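Galactose-binding-like protein (Bacteroides thetaiotaomicron, PDB 7M1B) is a SusE-like protein of a gut bacterium that probably binds galactose-type sugars, and its family may also have a capacity to degrade glycans. Local coordinates at residues 139-144 against 154-159; 282-287 against 335-340; 217-222 against 256-261; 270-275 against 375-380. All blocks are in the same frame, centred on the assembly; numbering follows the deposited sequence.

Interaction 1: residues 139-144 against 154-159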
# COMPACT_ATOMS: atom_id res chain seq x y z
N ILE A 139 26.83 5.45 -8.00
CA ILE A 139 26.08 5.54 -9.29
C ILE A 139 25.82 4.11 -9.76
O ILE A 139 26.75 3.33 -9.97
CB ILE A 139 26.95 6.34 -10.30
CG1 ILE A 139 27.68 7.50 -9.62
CG2 ILE A 139 26.11 6.84 -11.50
CD1 ILE A 139 26.78 8.65 -9.21
N PHE A 140 24.53 3.79 -9.88
CA PHE A 140 24.20 2.45 -10.30
C PHE A 140 23.76 2.49 -11.75
O PHE A 140 22.85 3.24 -12.07
CB PHE A 140 23.08 1.92 -9.41
CG PHE A 140 23.46 1.65 -7.97
CD1 PHE A 140 23.63 2.69 -7.06
CD2 PHE A 140 23.66 0.35 -7.52
CE1 PHE A 140 23.94 2.43 -5.73
CE2 PHE A 140 23.94 0.08 -6.18
CZ PHE A 140 24.08 1.11 -5.29
N ASP A 141 24.42 1.70 -12.61
CA ASP A 141 24.03 1.65 -14.02
C ASP A 141 23.35 0.30 -14.24
O ASP A 141 24.00 -0.74 -14.04
CB ASP A 141 25.24 1.73 -14.96
CG ASP A 141 25.85 3.12 -15.00
OD1 ASP A 141 25.05 4.10 -15.12
OD2 ASP A 141 27.10 3.22 -14.88
N VAL A 142 22.07 0.30 -14.66
CA VAL A 142 21.32 -0.96 -14.71
C VAL A 142 20.92 -1.26 -16.16
O VAL A 142 20.23 -0.40 -16.82
CB VAL A 142 20.06 -0.97 -13.81
CG1 VAL A 142 19.33 -2.30 -13.95
CG2 VAL A 142 20.40 -0.69 -12.36
N SER A 143 21.45 -2.39 -16.67
CA SER A 143 21.32 -2.68 -18.10
C SER A 143 20.38 -3.85 -18.34
O SER A 143 20.27 -4.77 -17.52
CB SER A 143 22.67 -2.94 -18.74
OG SER A 143 23.58 -1.87 -18.48
N THR A 144 19.69 -3.79 -19.48
CA THR A 144 18.94 -4.93 -19.98
C THR A 144 19.26 -5.05 -21.47
O THR A 144 19.85 -4.13 -22.05
CB THR A 144 17.43 -4.88 -19.66
OG1 THR A 144 16.85 -3.77 -20.37
CG2 THR A 144 17.13 -4.73 -18.18
N GLU A 154 19.46 1.09 -18.82
CA GLU A 154 18.01 1.45 -18.89
C GLU A 154 17.64 2.40 -17.75
O GLU A 154 16.54 2.96 -17.73
CB GLU A 154 17.12 0.21 -18.80
CG GLU A 154 16.91 -0.51 -20.12
CD GLU A 154 16.09 0.25 -21.16
OE1 GLU A 154 15.46 1.29 -20.78
OE2 GLU A 154 16.09 -0.20 -22.34
N HIS A 155 18.57 2.52 -16.79
CA HIS A 155 18.44 3.39 -15.64
C HIS A 155 19.81 3.56 -14.99
O HIS A 155 20.59 2.60 -14.94
CB HIS A 155 17.52 2.77 -14.59
CG HIS A 155 17.39 3.60 -13.35
ND1 HIS A 155 16.56 4.71 -13.32
CD2 HIS A 155 18.03 3.50 -12.10
CE1 HIS A 155 16.65 5.26 -12.11
NE2 HIS A 155 17.51 4.51 -11.34
N THR A 156 20.00 4.77 -14.46
CA THR A 156 21.11 5.13 -13.60
C THR A 156 20.56 5.79 -12.33
O THR A 156 19.83 6.79 -12.40
CB THR A 156 22.15 6.01 -14.32
OG1 THR A 156 22.49 5.31 -15.52
CG2 THR A 156 23.37 6.19 -13.45
N GLU A 157 20.88 5.18 -11.18
CA GLU A 157 20.54 5.73 -9.87
C GLU A 157 21.71 6.47 -9.26
O GLU A 157 22.90 5.98 -9.21
CB GLU A 157 20.08 4.58 -8.94
CG GLU A 157 19.46 5.04 -7.63
CD GLU A 157 18.07 5.66 -7.75
OE1 GLU A 157 17.60 5.69 -8.90
OE2 GLU A 157 17.49 6.09 -6.68
N TYR A 158 21.41 7.64 -8.66
CA TYR A 158 22.42 8.47 -8.03
C TYR A 158 22.04 8.72 -6.57
O TYR A 158 21.08 9.46 -6.31
CB TYR A 158 22.56 9.83 -8.73
CG TYR A 158 22.93 9.78 -10.18
CD1 TYR A 158 21.96 9.74 -11.18
CD2 TYR A 158 24.26 9.85 -10.57
CE1 TYR A 158 22.31 9.72 -12.52
CE2 TYR A 158 24.63 9.84 -11.90
CZ TYR A 158 23.65 9.77 -12.88
OH TYR A 158 24.03 9.76 -14.20
N THR A 159 22.78 8.11 -5.62
CA THR A 159 22.25 8.01 -4.28
C THR A 159 23.41 8.07 -3.29
O THR A 159 24.52 7.62 -3.58
CB THR A 159 21.41 6.72 -4.14
OG1 THR A 159 20.86 6.64 -2.81
CG2 THR A 159 22.23 5.47 -4.39

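Interaction 2: residues 282-287 against 335-340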
# COMPACT_ATOMS: atom_id res chain seq x y z
N TYR A 282 -23.87 10.23 0.04
CA TYR A 282 -23.01 9.96 1.19
C TYR A 282 -21.52 10.08 0.90
O TYR A 282 -20.68 9.93 1.80
CB TYR A 282 -23.33 8.60 1.82
CG TYR A 282 -24.57 8.72 2.65
CD1 TYR A 282 -25.84 8.53 2.07
CD2 TYR A 282 -24.49 8.84 4.04
CE1 TYR A 282 -26.99 8.64 2.84
CE2 TYR A 282 -25.63 9.03 4.82
CZ TYR A 282 -26.89 8.83 4.23
OH TYR A 282 -28.03 8.95 5.00
N TYR A 283 -21.17 10.25 -0.38
CA TYR A 283 -19.76 10.45 -0.66
C TYR A 283 -19.19 11.68 0.05
O TYR A 283 -19.84 12.74 0.21
CB TYR A 283 -19.48 10.51 -2.18
CG TYR A 283 -19.68 9.22 -2.94
CD1 TYR A 283 -19.22 8.00 -2.42
CD2 TYR A 283 -20.26 9.22 -4.21
CE1 TYR A 283 -19.38 6.82 -3.15
CE2 TYR A 283 -20.41 8.04 -4.96
CZ TYR A 283 -19.90 6.86 -4.45
OH TYR A 283 -20.07 5.67 -5.13
N TYR A 284 -17.95 11.54 0.46
CA TYR A 284 -17.12 12.64 0.98
C TYR A 284 -17.74 13.24 2.26
O TYR A 284 -17.60 14.43 2.52
CB TYR A 284 -16.94 13.70 -0.13
CG TYR A 284 -16.10 13.16 -1.25
CD1 TYR A 284 -14.73 12.94 -1.10
CD2 TYR A 284 -16.71 12.91 -2.46
CE1 TYR A 284 -13.96 12.43 -2.15
CE2 TYR A 284 -15.96 12.37 -3.51
CZ TYR A 284 -14.58 12.20 -3.36
OH TYR A 284 -13.80 11.67 -4.36
N ARG A 285 -18.41 12.39 3.03
CA ARG A 285 -18.93 12.76 4.36
C ARG A 285 -19.39 11.46 5.02
O ARG A 285 -19.19 10.36 4.47
CB ARG A 285 -20.14 13.71 4.20
CG ARG A 285 -21.42 13.13 3.59
CD ARG A 285 -22.65 14.07 3.53
NE ARG A 285 -23.93 13.41 3.14
CZ ARG A 285 -24.93 12.96 3.93
NH1 ARG A 285 -24.82 13.05 5.26
NH2 ARG A 285 -26.03 12.40 3.39
N ALA A 286 -19.86 11.57 6.28
CA ALA A 286 -20.52 10.45 6.94
C ALA A 286 -19.67 9.18 6.94
O ALA A 286 -20.10 8.09 6.53
CB ALA A 286 -21.89 10.21 6.32
N GLY A 287 -18.43 9.37 7.37
CA GLY A 287 -17.53 8.25 7.60
C GLY A 287 -16.51 8.06 6.48
O GLY A 287 -15.62 7.24 6.68
N THR A 335 -19.11 10.42 -9.83
CA THR A 335 -18.58 9.46 -10.78
C THR A 335 -17.23 8.92 -10.29
O THR A 335 -16.99 7.70 -10.35
CB THR A 335 -18.50 10.12 -12.17
OG1 THR A 335 -19.82 10.55 -12.51
CG2 THR A 335 -17.98 9.19 -13.25
N TYR A 336 -16.29 9.82 -9.97
CA TYR A 336 -14.96 9.43 -9.52
C TYR A 336 -15.03 8.45 -8.34
O TYR A 336 -14.36 7.41 -8.34
CB TYR A 336 -14.12 10.67 -9.21
CG TYR A 336 -12.73 10.46 -8.65
CD1 TYR A 336 -11.64 10.21 -9.47
CD2 TYR A 336 -12.53 10.44 -7.27
CE1 TYR A 336 -10.36 10.05 -8.92
CE2 TYR A 336 -11.27 10.31 -6.70
CZ TYR A 336 -10.19 10.03 -7.53
OH TYR A 336 -8.96 9.89 -6.93
N ALA A 337 -15.77 8.82 -7.29
CA ALA A 337 -15.77 7.92 -6.15
C ALA A 337 -16.43 6.59 -6.48
O ALA A 337 -15.98 5.56 -5.95
CB ALA A 337 -16.54 8.61 -5.02
N SER A 338 -17.49 6.61 -7.30
CA SER A 338 -18.20 5.37 -7.54
C SER A 338 -17.32 4.35 -8.32
O SER A 338 -17.64 3.15 -8.31
CB SER A 338 -19.52 5.66 -8.27
OG SER A 338 -19.24 6.00 -9.68
N LYS A 339 -16.32 4.84 -9.07
CA LYS A 339 -15.44 3.98 -9.86
C LYS A 339 -14.31 3.34 -9.04
O LYS A 339 -13.62 2.40 -9.49
CB LYS A 339 -14.92 4.78 -11.06
CG LYS A 339 -13.62 5.55 -10.78
CD LYS A 339 -12.77 5.80 -12.04
CE LYS A 339 -12.93 7.20 -12.61
NZ LYS A 339 -12.38 7.33 -13.98
N GLY A 340 -14.17 3.73 -7.76
CA GLY A 340 -13.13 3.14 -6.92
C GLY A 340 -11.86 4.02 -6.97
O GLY A 340 -11.36 4.40 -8.03

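Interaction 3: residues 217-222 against 256-261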
# COMPACT_ATOMS: atom_id res chain seq x y z
N ASN A 217 -7.21 -2.68 20.89
CA ASN A 217 -7.28 -1.24 20.76
C ASN A 217 -7.74 -0.80 19.35
O ASN A 217 -7.64 0.42 19.02
CB ASN A 217 -5.90 -0.66 21.03
CG ASN A 217 -4.82 -1.13 20.07
OD1 ASN A 217 -5.09 -1.74 19.04
ND2 ASN A 217 -3.57 -0.76 20.31
N ASP A 218 -8.51 -1.67 18.67
CA ASP A 218 -9.02 -1.29 17.36
C ASP A 218 -10.43 -0.69 17.52
O ASP A 218 -11.12 -0.90 18.54
CB ASP A 218 -9.30 -2.55 16.54
CG ASP A 218 -8.09 -3.26 16.00
OD1 ASP A 218 -6.93 -2.75 16.17
OD2 ASP A 218 -8.22 -4.31 15.43
N ILE A 219 -10.82 0.19 16.58
CA ILE A 219 -12.24 0.58 16.51
C ILE A 219 -13.04 -0.62 16.03
O ILE A 219 -12.58 -1.38 15.16
CB ILE A 219 -12.52 1.83 15.61
CG1 ILE A 219 -12.03 1.64 14.17
CG2 ILE A 219 -11.88 3.08 16.25
CD1 ILE A 219 -12.44 2.76 13.21
N LYS A 220 -14.29 -0.64 16.47
CA LYS A 220 -15.26 -1.64 16.08
C LYS A 220 -15.92 -1.19 14.76
O LYS A 220 -16.23 0.02 14.58
CB LYS A 220 -16.31 -1.82 17.17
CG LYS A 220 -15.87 -2.53 18.44
CD LYS A 220 -17.01 -2.71 19.45
CE LYS A 220 -16.58 -3.30 20.76
NZ LYS A 220 -17.64 -3.20 21.81
N MET A 221 -16.22 -2.18 13.88
CA MET A 221 -16.75 -1.84 12.56
C MET A 221 -18.04 -2.66 12.31
O MET A 221 -18.31 -3.02 11.16
CB MET A 221 -15.70 -2.03 11.45
CG MET A 221 -14.55 -0.95 11.55
SD MET A 221 -15.20 0.69 11.17
CE MET A 221 -15.32 0.57 9.40
N ASP A 222 -18.74 -2.99 13.39
CA ASP A 222 -19.91 -3.89 13.30
C ASP A 222 -21.22 -3.14 13.61
O ASP A 222 -22.26 -3.77 13.94
CB ASP A 222 -19.75 -5.09 14.28
CG ASP A 222 -19.76 -4.69 15.72
OD1 ASP A 222 -19.59 -3.49 15.98
OD2 ASP A 222 -19.93 -5.62 16.56
N VAL A 256 -7.13 6.60 14.57
CA VAL A 256 -7.74 5.35 15.02
C VAL A 256 -7.44 4.28 13.98
O VAL A 256 -7.01 4.62 12.89
CB VAL A 256 -9.25 5.51 15.18
CG1 VAL A 256 -9.60 6.56 16.26
CG2 VAL A 256 -9.97 5.82 13.85
N TRP A 257 -7.74 3.00 14.25
CA TRP A 257 -7.33 1.99 13.27
C TRP A 257 -8.28 0.77 13.38
O TRP A 257 -8.81 0.44 14.47
CB TRP A 257 -5.85 1.57 13.49
CG TRP A 257 -5.51 1.26 14.92
CD1 TRP A 257 -5.65 0.08 15.60
CD2 TRP A 257 -4.91 2.19 15.84
NE1 TRP A 257 -5.24 0.20 16.91
CE2 TRP A 257 -4.73 1.49 17.07
CE3 TRP A 257 -4.52 3.54 15.73
CZ2 TRP A 257 -4.20 2.12 18.21
CZ3 TRP A 257 -3.97 4.15 16.86
CH2 TRP A 257 -3.79 3.44 18.08
N PHE A 258 -8.33 -0.00 12.30
CA PHE A 258 -8.94 -1.32 12.31
C PHE A 258 -7.99 -2.30 11.62
O PHE A 258 -7.05 -1.89 10.94
CB PHE A 258 -10.35 -1.38 11.70
CG PHE A 258 -10.44 -0.93 10.25
CD1 PHE A 258 -9.89 -1.68 9.24
CD2 PHE A 258 -11.05 0.25 9.89
CE1 PHE A 258 -9.97 -1.28 7.91
CE2 PHE A 258 -11.16 0.66 8.57
CZ PHE A 258 -10.59 -0.09 7.57
N THR A 259 -8.23 -3.59 11.89
CA THR A 259 -7.32 -4.68 11.54
C THR A 259 -8.07 -5.79 10.85
O THR A 259 -9.13 -6.23 11.33
CB THR A 259 -6.60 -5.31 12.77
OG1 THR A 259 -6.12 -4.23 13.60
CG2 THR A 259 -5.49 -6.24 12.37
N PHE A 260 -7.49 -6.28 9.73
CA PHE A 260 -8.12 -7.47 9.14
C PHE A 260 -7.03 -8.44 8.66
O PHE A 260 -5.83 -8.10 8.64
CB PHE A 260 -9.05 -7.12 7.96
CG PHE A 260 -8.48 -6.31 6.84
CD1 PHE A 260 -7.88 -6.98 5.78
CD2 PHE A 260 -8.50 -4.92 6.86
CE1 PHE A 260 -7.44 -6.23 4.68
CE2 PHE A 260 -8.03 -4.19 5.77
CZ PHE A 260 -7.49 -4.84 4.67
N ASP A 261 -7.44 -9.67 8.39
CA ASP A 261 -6.54 -10.73 7.93
C ASP A 261 -6.86 -10.93 6.44
O ASP A 261 -7.98 -11.36 6.09
CB ASP A 261 -6.80 -11.98 8.81
CG ASP A 261 -5.97 -13.20 8.48
OD1 ASP A 261 -5.13 -13.07 7.59
OD2 ASP A 261 -6.26 -14.30 9.06
O HOH W 1 -8.20 2.55 17.15
O HOH W 2 -10.25 -4.82 13.62

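Interaction 4: residues 270-275 against 375-380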
# COMPACT_ATOMS: atom_id res chain seq x y z
N ARG A 270 -1.11 -2.81 -5.10
CA ARG A 270 -2.00 -1.65 -5.00
C ARG A 270 -3.35 -2.12 -4.45
O ARG A 270 -3.56 -3.33 -4.27
CB ARG A 270 -2.20 -1.15 -6.45
CG ARG A 270 -2.97 -2.11 -7.34
CD ARG A 270 -2.98 -1.60 -8.82
NE ARG A 270 -3.81 -2.46 -9.68
CZ ARG A 270 -5.14 -2.43 -9.89
NH1 ARG A 270 -5.93 -1.55 -9.30
NH2 ARG A 270 -5.66 -3.33 -10.71
N PHE A 271 -4.19 -1.16 -4.03
CA PHE A 271 -5.55 -1.53 -3.67
C PHE A 271 -6.50 -0.46 -4.18
O PHE A 271 -6.09 0.64 -4.55
CB PHE A 271 -5.65 -1.73 -2.14
CG PHE A 271 -5.56 -0.48 -1.28
CD1 PHE A 271 -4.32 0.12 -0.98
CD2 PHE A 271 -6.72 0.21 -0.93
CE1 PHE A 271 -4.26 1.29 -0.21
CE2 PHE A 271 -6.66 1.37 -0.15
CZ PHE A 271 -5.42 1.97 0.16
N THR A 272 -7.78 -0.84 -4.23
CA THR A 272 -8.85 0.05 -4.66
C THR A 272 -9.83 0.19 -3.48
O THR A 272 -10.14 -0.82 -2.80
CB THR A 272 -9.66 -0.46 -5.86
OG1 THR A 272 -8.68 -0.77 -6.85
CG2 THR A 272 -10.65 0.55 -6.40
N SER A 273 -10.26 1.43 -3.18
CA SER A 273 -11.10 1.72 -2.00
C SER A 273 -12.37 2.40 -2.51
O SER A 273 -12.34 3.29 -3.38
CB SER A 273 -10.34 2.74 -1.11
OG SER A 273 -11.15 3.01 0.00
N TRP A 274 -13.54 1.89 -2.05
CA TRP A 274 -14.80 2.56 -2.31
C TRP A 274 -15.44 3.09 -1.04
O TRP A 274 -15.50 2.37 -0.05
CB TRP A 274 -15.83 1.59 -2.92
CG TRP A 274 -15.51 1.25 -4.35
CD1 TRP A 274 -16.12 1.79 -5.44
CD2 TRP A 274 -14.68 0.18 -4.82
NE1 TRP A 274 -15.73 1.13 -6.58
CE2 TRP A 274 -14.83 0.14 -6.23
CE3 TRP A 274 -13.77 -0.72 -4.21
CZ2 TRP A 274 -14.11 -0.76 -7.04
CZ3 TRP A 274 -13.12 -1.65 -5.01
CH2 TRP A 274 -13.27 -1.65 -6.41
N GLN A 275 -15.92 4.35 -1.13
CA GLN A 275 -16.68 4.96 -0.05
C GLN A 275 -18.14 4.43 -0.06
O GLN A 275 -18.67 4.05 -1.11
CB GLN A 275 -16.80 6.48 -0.26
CG GLN A 275 -15.44 7.19 -0.09
CD GLN A 275 -15.60 8.63 -0.53
OE1 GLN A 275 -16.55 9.32 -0.17
NE2 GLN A 275 -14.62 9.08 -1.31
N TRP A 375 -10.47 -3.68 -2.41
CA TRP A 375 -9.89 -4.80 -3.15
C TRP A 375 -8.38 -4.66 -3.18
O TRP A 375 -7.89 -3.62 -3.56
CB TRP A 375 -10.43 -4.81 -4.59
CG TRP A 375 -11.87 -5.23 -4.73
CD1 TRP A 375 -12.73 -5.52 -3.71
CD2 TRP A 375 -12.60 -5.26 -5.96
NE1 TRP A 375 -13.96 -5.81 -4.25
CE2 TRP A 375 -13.91 -5.64 -5.63
CE3 TRP A 375 -12.26 -5.09 -7.34
CZ2 TRP A 375 -14.91 -5.79 -6.61
CZ3 TRP A 375 -13.27 -5.27 -8.27
CH2 TRP A 375 -14.58 -5.61 -7.93
N PHE A 376 -7.65 -5.75 -2.88
CA PHE A 376 -6.18 -5.72 -2.80
C PHE A 376 -5.61 -6.51 -3.99
O PHE A 376 -6.17 -7.54 -4.35
CB PHE A 376 -5.69 -6.32 -1.49
CG PHE A 376 -5.70 -5.34 -0.35
CD1 PHE A 376 -6.84 -4.65 0.01
CD2 PHE A 376 -4.48 -4.99 0.25
CE1 PHE A 376 -6.75 -3.72 1.05
CE2 PHE A 376 -4.42 -4.07 1.29
CZ PHE A 376 -5.54 -3.34 1.57
N TYR A 377 -4.47 -6.05 -4.49
CA TYR A 377 -3.82 -6.68 -5.62
C TYR A 377 -2.41 -7.01 -5.24
O TYR A 377 -1.79 -6.24 -4.52
CB TYR A 377 -3.82 -5.80 -6.87
CG TYR A 377 -5.22 -5.55 -7.41
CD1 TYR A 377 -6.02 -4.54 -6.84
CD2 TYR A 377 -5.76 -6.33 -8.42
CE1 TYR A 377 -7.32 -4.32 -7.28
CE2 TYR A 377 -7.05 -6.12 -8.88
CZ TYR A 377 -7.83 -5.11 -8.31
OH TYR A 377 -9.10 -4.88 -8.77
N GLY A 378 -1.86 -8.12 -5.77
CA GLY A 378 -0.45 -8.39 -5.52
C GLY A 378 -0.15 -9.83 -5.98
O GLY A 378 -0.90 -10.44 -6.75
N THR A 379 0.89 -10.39 -5.40
CA THR A 379 1.36 -11.72 -5.76
C THR A 379 1.38 -12.58 -4.50
O THR A 379 2.21 -12.34 -3.62
CB THR A 379 2.78 -11.66 -6.38
OG1 THR A 379 2.83 -10.70 -7.47
CG2 THR A 379 3.20 -13.07 -6.78
N PRO A 380 0.51 -13.60 -4.41
CA PRO A 380 0.55 -14.53 -3.29
C PRO A 380 1.90 -15.22 -3.17
O PRO A 380 2.62 -15.47 -4.16
CB PRO A 380 -0.51 -15.60 -3.62
CG PRO A 380 -1.42 -14.86 -4.58
CD PRO A 380 -0.50 -13.95 -5.41
O HOH W 3 -9.96 -2.49 -8.71

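Interaction 1: residues 139-144 against 154-159
Phe140 and Glu157 form a hydrogen-bonded antiparallel pair through their backbones. Phe140 N donates a hydrogen bond to Glu157 O at 2.8 Å, and Glu157 N donates one to Phe140 O. At the next hydrogen-bonded pair, Val142 N donates to His155 O at 2.7 Å. The CA-H groups of Ile139 and Thr156 add contacts to Glu157 O and Phe140 O. At the other end the register slips. Val142 O takes Glu154 N at 2.6 Å and, weakly, His155 N, so two residues face one. This is a classic beta bulge on the hairpin of strands 138-144 and 155-159, and strand 155-159 forms an outer edge of its four-stranded antiparallel sheet.

The polar side chains act on both faces. On the face of Ile139, Asp141, Thr156 and Tyr158, the hydroxyl of Thr156 donates to Asp141, with OG1 to OD1 at 2.9 Å. The two side chains lie side by side and point the same way. The other carboxylate oxygen, OD2, pairs with Arg183 of strand 176-183. On the reverse face His155 NE2 donates to Glu157 OE1 at 2.7 Å. OE1 lies in the imidazole plane and is met on the anti side of the carboxylate, slightly out of its plane; this probably helps hold the ring's rotation.

Apolar contacts fill the rest. Ile139 CG2 stands anti to the backbone N, and it presses on Thr156 CG2 at 3.4 Å, a tight fit. Phe140 CE1 touches Thr159 CG2 at 3.7 Å, while Phe166 meets the Phe140 ring edge-to-face.

Interaction 2: residues 282-287 against 335-340
Tyr283 packs its ring against Ala337 on the last turn of helix 331-338. The methyl CB sits over the centre of one ring face, 3.6 Å from the ring centroid and 2° off the normal. This CH-pi contact leaves CB nearly equidistant from the ring carbons. Beyond the ring, Tyr283 OH comes alongside Ser338, 3.2 Å from CB. A leucine in place of Tyr283 has no flat ring, which would probably cost the Ala337 methyl its CH-pi contact and leave a gap beside Ser338.

Tyr283 and Tyr284 are the central residues of a type II beta turn from Tyr282 to Arg285. The turn thus lays two aromatic side chains against one short helix in the C-terminal part of the chain.

The Tyr284 ring meets the same methyl obliquely, CE2 lying 4.1 Å from Ala337 CB. Its OH reaches the edge of the Tyr336 ring, 3.4 Å from CD2, and the two side chains cross at about a right angle. The polar partner of that hydroxyl is Ile319 O. On the helix, Ser338 OG bonds back to Thr335 O at 2.9 Å, from above the carbonyl plane. Thr335 O also accepts Lys339 N from the same face.

Interaction 3: residues 217-222 against 256-261
A loop, residues 217-222, is fastened across the start of the long strand 256-274 by mixed polar and apolar contacts, in a largely buried part of the C-terminal beta domain. Trp257 NE1 donates to Asn217 OD1 at 2.9 Å, with an N-H...O angle of 169°. The oxygen lies in the indole plane, but the N-H comes from well above the amide plane, and the two planes are 78° apart. Asp218 OD1 also meets the indole edge, 3.2 Å from Trp257 CD1, with its carboxylate turned 89° from the ring. A leucine in place of Trp257 would probably leave Asn217 OD1 without its indole N-H partner and open a gap beside the Asp218 carboxylate.

Thr259 OG1 donates to Asp218 OD2 at 2.8 Å, on the syn side of the carboxylate, but well out of its plane. Ile219 N bonds to Trp257 O at 2.9 Å. One water links Asn217 O to Trp257 N, and a second links Asp218 OD2 to Thr259 N.

Ile219 CG2 rests on Val256 CB at 3.7 Å, the side chains crossing at about a right angle. Met221 SD lies 5.3 Å from the centroid of the Phe258 ring, oblique to it, a Met-aromatic contact.

Arg356 of neighbouring strand 352-362 forms a salt bridge with Asp218 and bonds to Thr259 OG1. Phe357 of the same strand meets the Phe258 ring. Trp307 meets Trp257 edge-to-face.

Interaction 4: residues 270-275 against 375-380
Strands 270-274 and 375-380 run antiparallel, 171° between directions and 4.7 Å apart at closest, with Thr272 and Trp375 joined by two backbone bonds and Tyr377 N donating to Arg270 O.

On the face of Arg270, Thr272 and Tyr377, the guanidinium lies flat on the phenol ring. Arg270 CZ is 3.8 Å from the Tyr377 ring centroid, and the planes differ by 13°. Arg270 NH2 sits over the ring centre. The arginine chain is extended from CG to NE, and the guanidinium lies beyond it over the Tyr377 ring. A water donates to Thr272 OG1 at 2.8 Å and is also hydrogen-bonded to Tyr377 OH, so it bridges the two strands. Glu342 bonds to Thr272 OG1 as well.

Further along that face, the edge of Trp274 points at the face of Trp375, an edge-to-face pair with planes at 64°. Trp274 CH2 is 3.7 Å from Trp375 CD2. His236 meets both indoles.

On the reverse face Phe271 and Phe376 meet. Phe271 CB stands over the centre of the Phe376 ring, 3.8 Å from its centroid, in a CH-pi contact. The rings of Phe271 and Phe376 are nearly parallel but slid apart, with centroids separated by 5.2 Å.

The Phe271 and Phe376 face is purely hydrocarbon in this contact, whereas the Arg270 and Tyr377 face mixes rings with a cation and polar groups. Glu202 forms a salt bridge with Arg270 NE, so the arginine charge is probably balanced by the carboxylate while its flat face is held by the tyrosine ring.

In the fold
Along the chain the order begins with interaction 1, then interaction 3. Interaction 2 follows, nested inside the loop closed by interaction 4. Interaction 1 lies in the four-stranded sheet of the N-terminal part, its centre about 41 Å from that of interaction 2 and about 30 Å from that of interaction 4. The other three belong to the C-terminal beta domain. Interactions 3 and 4 share strand 256-274, with centres about 18 Å apart, and touch through Phe260 and Phe376. Interaction 2 meets interaction 4 where Tyr284 N probably hydrogen-bonds to Gln275 OE1. The long strand thus links the 217-222 loop with the pairing to strand 370-380, in a domain consistent with a galactose-binding-like fold.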